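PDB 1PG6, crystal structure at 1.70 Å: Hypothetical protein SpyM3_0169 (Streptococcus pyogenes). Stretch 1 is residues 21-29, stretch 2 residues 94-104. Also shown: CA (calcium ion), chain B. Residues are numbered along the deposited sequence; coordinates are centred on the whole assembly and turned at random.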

# COMPACT_ATOMS: atom_id res chain seq x y z
N MSE A 21 -12.16 12.31 -12.37
CA MSE A 21 -10.76 12.68 -12.39
C MSE A 21 -9.86 11.52 -12.81
O MSE A 21 -10.04 10.39 -12.37
N GLN A 22 -8.93 11.83 -13.70
CA GLN A 22 -7.96 10.85 -14.20
C GLN A 22 -7.08 10.40 -13.04
O GLN A 22 -6.75 9.22 -12.91
N PHE A 23 -6.70 11.35 -12.20
CA PHE A 23 -5.87 11.10 -11.02
C PHE A 23 -6.81 11.47 -9.87
O PHE A 23 -7.01 12.63 -9.55
N PRO A 24 -7.42 10.45 -9.25
CA PRO A 24 -8.37 10.58 -8.15
C PRO A 24 -7.93 11.08 -6.80
O PRO A 24 -6.77 10.95 -6.39
N LEU A 25 -8.90 11.68 -6.13
CA LEU A 25 -8.75 12.17 -4.78
C LEU A 25 -9.81 11.30 -4.13
O LEU A 25 -10.78 10.89 -4.79
N VAL A 26 -9.63 10.95 -2.86
CA VAL A 26 -10.64 10.16 -2.18
C VAL A 26 -11.15 10.97 -1.00
O VAL A 26 -10.37 11.40 -0.15
N GLU A 27 -12.45 11.21 -0.98
CA GLU A 27 -13.09 11.96 0.09
C GLU A 27 -13.60 10.94 1.08
O GLU A 27 -14.32 10.01 0.71
N ILE A 28 -13.23 11.11 2.34
CA ILE A 28 -13.62 10.17 3.39
C ILE A 28 -14.45 10.82 4.49
O ILE A 28 -14.10 11.88 5.00
N ASP A 29 -15.56 10.18 4.84
CA ASP A 29 -16.43 10.67 5.90
C ASP A 29 -16.25 9.77 7.11
O ASP A 29 -16.38 8.55 7.02
N ALA A 94 -9.70 14.39 2.92
CA ALA A 94 -9.46 13.97 1.55
C ALA A 94 -8.01 13.55 1.44
O ALA A 94 -7.13 14.20 2.00
N LEU A 95 -7.78 12.45 0.74
CA LEU A 95 -6.43 11.91 0.55
C LEU A 95 -6.06 11.88 -0.91
O LEU A 95 -6.92 11.77 -1.79
N ALA A 96 -4.76 11.94 -1.17
CA ALA A 96 -4.24 11.87 -2.53
C ALA A 96 -3.08 10.89 -2.55
O ALA A 96 -2.21 10.94 -1.68
N PRO A 97 -3.07 9.97 -3.52
CA PRO A 97 -1.98 8.98 -3.64
C PRO A 97 -0.70 9.73 -3.97
O PRO A 97 -0.75 10.79 -4.61
N ASN A 98 0.46 9.19 -3.57
CA ASN A 98 1.72 9.87 -3.85
C ASN A 98 2.26 9.64 -5.26
O ASN A 98 3.26 10.24 -5.64
N THR A 99 1.60 8.77 -6.03
CA THR A 99 2.04 8.52 -7.40
C THR A 99 0.87 8.64 -8.38
O THR A 99 -0.28 8.38 -8.03
N PRO A 100 1.15 9.07 -9.62
CA PRO A 100 0.10 9.22 -10.64
C PRO A 100 -0.50 7.86 -10.97
O PRO A 100 0.22 6.96 -11.40
N GLY A 101 -1.80 7.69 -10.78
CA GLY A 101 -2.40 6.41 -11.09
C GLY A 101 -3.85 6.30 -10.71
O GLY A 101 -4.61 7.26 -10.85
N GLN A 102 -4.24 5.13 -10.20
CA GLN A 102 -5.62 4.87 -9.82
C GLN A 102 -5.70 4.39 -8.37
O GLN A 102 -4.68 4.14 -7.73
N ILE A 103 -6.92 4.29 -7.87
CA ILE A 103 -7.18 3.82 -6.52
C ILE A 103 -8.20 2.70 -6.63
O ILE A 103 -9.12 2.77 -7.44
N VAL A 104 -8.01 1.65 -5.84
CA VAL A 104 -8.95 0.54 -5.85
C VAL A 104 -9.33 0.26 -4.40
O VAL A 104 -8.47 0.25 -3.51

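Packing of residues 21-29 against residues 94-104, which together bury 567 Å², centres on Leu95, Pro24 and Val26. Val26 and Leu95 form an antiparallel hydrogen-bonded pair: Val26 N donates to Leu95 O at 3.0 Å, and Leu95 N donates to Val26 O at 2.9 Å, both nearly straight. The same carbonyls also receive CA-H...O contacts, from Leu25 CA to Leu95 O at 3.5 Å and from Ala94 CA to Val26 O at 3.2 Å, as is common between antiparallel strands. This pairing places the side chains of Val26 and Leu95 on one face of the sheet and those of Glu27 and Ala94 on the other.

Leu95, the residue most covered by the opposing stretch, adopts chi1 m and chi2 t. Its CB lies 3.5 Å from Val26 CG1, and its CD1 reaches Ile28 CD1 at 3.8 Å; Ile28, also m and t, points toward the second stretch. Val26 has chi1 p (56°) and is buried. Besides touching Leu95, it has its CB 4.4 Å from Ile103 CD1, so the second stretch meets it both at the paired strand and, after the intervening loop, at Ile103. On the other face, Ala94 and Glu27 approach mainly through backbone, with their CA atoms 4.4 Å apart; the Glu27 side chain (chi1 m, chi2 t) extends into exposed surroundings.

Pro24, with a C-gamma endo pucker, points toward the second stretch. Its CG packs 3.8 Å from Ile103 CD1, its CD lies 3.4 Å from Gly101 O, and its carbonyl O sits 3.5 Å from Pro97 CD. Ile103 (chi1 m, chi2 t) points back toward stretch 1, and its CD1 thereby serves both Pro24 and Val26. Leu25 leaves its backbone sideways, with chi1 off a standard well at -138° and chi2 p, yet its CD1 comes to 3.6 Å from Ala96 CB.

Phe23 (chi1 m, chi2 -67°) also starts sideways, but its ring comes nearer: CE1 lies 3.8 Å from Pro100 CB, and Gly101 N approaches the ring edge at 3.7 Å from CD1. Gly101, having no side chain, contributes backbone alone to this corner.

A calcium ion sits beside the loop of stretch 2. Thr99 (chi1 p) binds it through both O, at 2.5 Å, and OG1, at 2.6 Å; two ligand atoms come from elsewhere in the structure. Water 1 is 2.5 Å from the calcium and donates to Gln102 O at 2.9 Å, linking the metal site to the backbone just before Ile103.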

# COMPACT_ATOMS: atom_id res chain seq x y z
CB MSE A 21 -10.35 13.22 -11.02
CG MSE A 21 -11.00 14.56 -10.68
SE MSE A 21 -10.91 14.98 -8.78
CE MSE A 21 -9.23 14.30 -8.48
CB GLN A 22 -7.13 11.52 -15.30
CG GLN A 22 -5.84 10.83 -15.64
CD GLN A 22 -5.07 11.55 -16.74
OE1 GLN A 22 -3.92 11.23 -17.01
NE2 GLN A 22 -5.72 12.53 -17.37
CB PHE A 23 -4.65 12.01 -11.06
CG PHE A 23 -3.83 11.84 -12.30
CD1 PHE A 23 -3.15 10.64 -12.54
CD2 PHE A 23 -3.78 12.85 -13.26
CE1 PHE A 23 -2.44 10.44 -13.71
CE2 PHE A 23 -3.08 12.67 -14.44
CZ PHE A 23 -2.40 11.45 -14.68
CB PRO A 24 -8.96 9.18 -8.04
CG PRO A 24 -7.79 8.32 -8.35
CD PRO A 24 -7.20 9.02 -9.57
CB LEU A 25 -9.17 13.64 -4.73
CG LEU A 25 -8.35 14.65 -3.92
CD1 LEU A 25 -6.86 14.50 -4.19
CD2 LEU A 25 -8.83 16.05 -4.28
CB VAL A 26 -10.08 8.79 -1.69
CG1 VAL A 26 -8.88 8.98 -0.79
CG2 VAL A 26 -11.18 8.01 -0.97
CB GLU A 27 -14.25 12.81 -0.45
CG GLU A 27 -13.87 13.81 -1.52
CD GLU A 27 -15.08 14.60 -2.03
OE1 GLU A 27 -16.08 13.97 -2.42
OE2 GLU A 27 -15.02 15.85 -2.03
CB ILE A 28 -12.36 9.56 4.04
CG1 ILE A 28 -11.57 8.76 2.99
CG2 ILE A 28 -12.75 8.66 5.21
CD1 ILE A 28 -10.26 8.21 3.52
CB ASP A 29 -17.90 10.66 5.48
CG ASP A 29 -18.23 11.77 4.50
OD1 ASP A 29 -18.36 11.48 3.29
OD2 ASP A 29 -18.36 12.93 4.94
CB ALA A 94 -9.75 15.13 0.59
CB LEU A 95 -6.34 10.48 1.08
CG LEU A 95 -6.79 10.19 2.51
CD1 LEU A 95 -6.60 8.70 2.80
CD2 LEU A 95 -5.99 11.05 3.46
CB ALA A 96 -3.76 13.25 -2.97
CB PRO A 97 -2.44 8.11 -4.81
CG PRO A 97 -3.93 8.25 -4.80
CD PRO A 97 -4.13 9.71 -4.50
CB ASN A 98 2.79 9.49 -2.82
CG ASN A 98 3.06 8.00 -2.77
OD1 ASN A 98 3.25 7.36 -3.80
ND2 ASN A 98 3.10 7.44 -1.57
CB THR A 99 2.69 7.11 -7.57
OG1 THR A 99 1.75 6.09 -7.21
CG2 THR A 99 3.91 6.97 -6.68
CB PRO A 100 0.84 9.80 -11.84
CG PRO A 100 2.04 10.47 -11.22
CD PRO A 100 2.45 9.54 -10.14
CB GLN A 102 -6.24 3.81 -10.74
CG GLN A 102 -6.41 4.26 -12.20
CD GLN A 102 -7.01 3.17 -13.10
OE1 GLN A 102 -7.81 3.46 -13.99
NE2 GLN A 102 -6.62 1.93 -12.86
CB ILE A 103 -7.77 4.95 -5.63
CG1 ILE A 103 -6.75 6.08 -5.47
CG2 ILE A 103 -8.16 4.38 -4.26
CD1 ILE A 103 -7.31 7.31 -4.77
CB VAL A 104 -8.32 -0.73 -6.49
CG1 VAL A 104 -7.04 -1.12 -5.77
CG2 VAL A 104 -9.32 -1.87 -6.48
CA CA B . -0.82 6.10 -7.04
O HOH W 1 -3.17 6.67 -7.64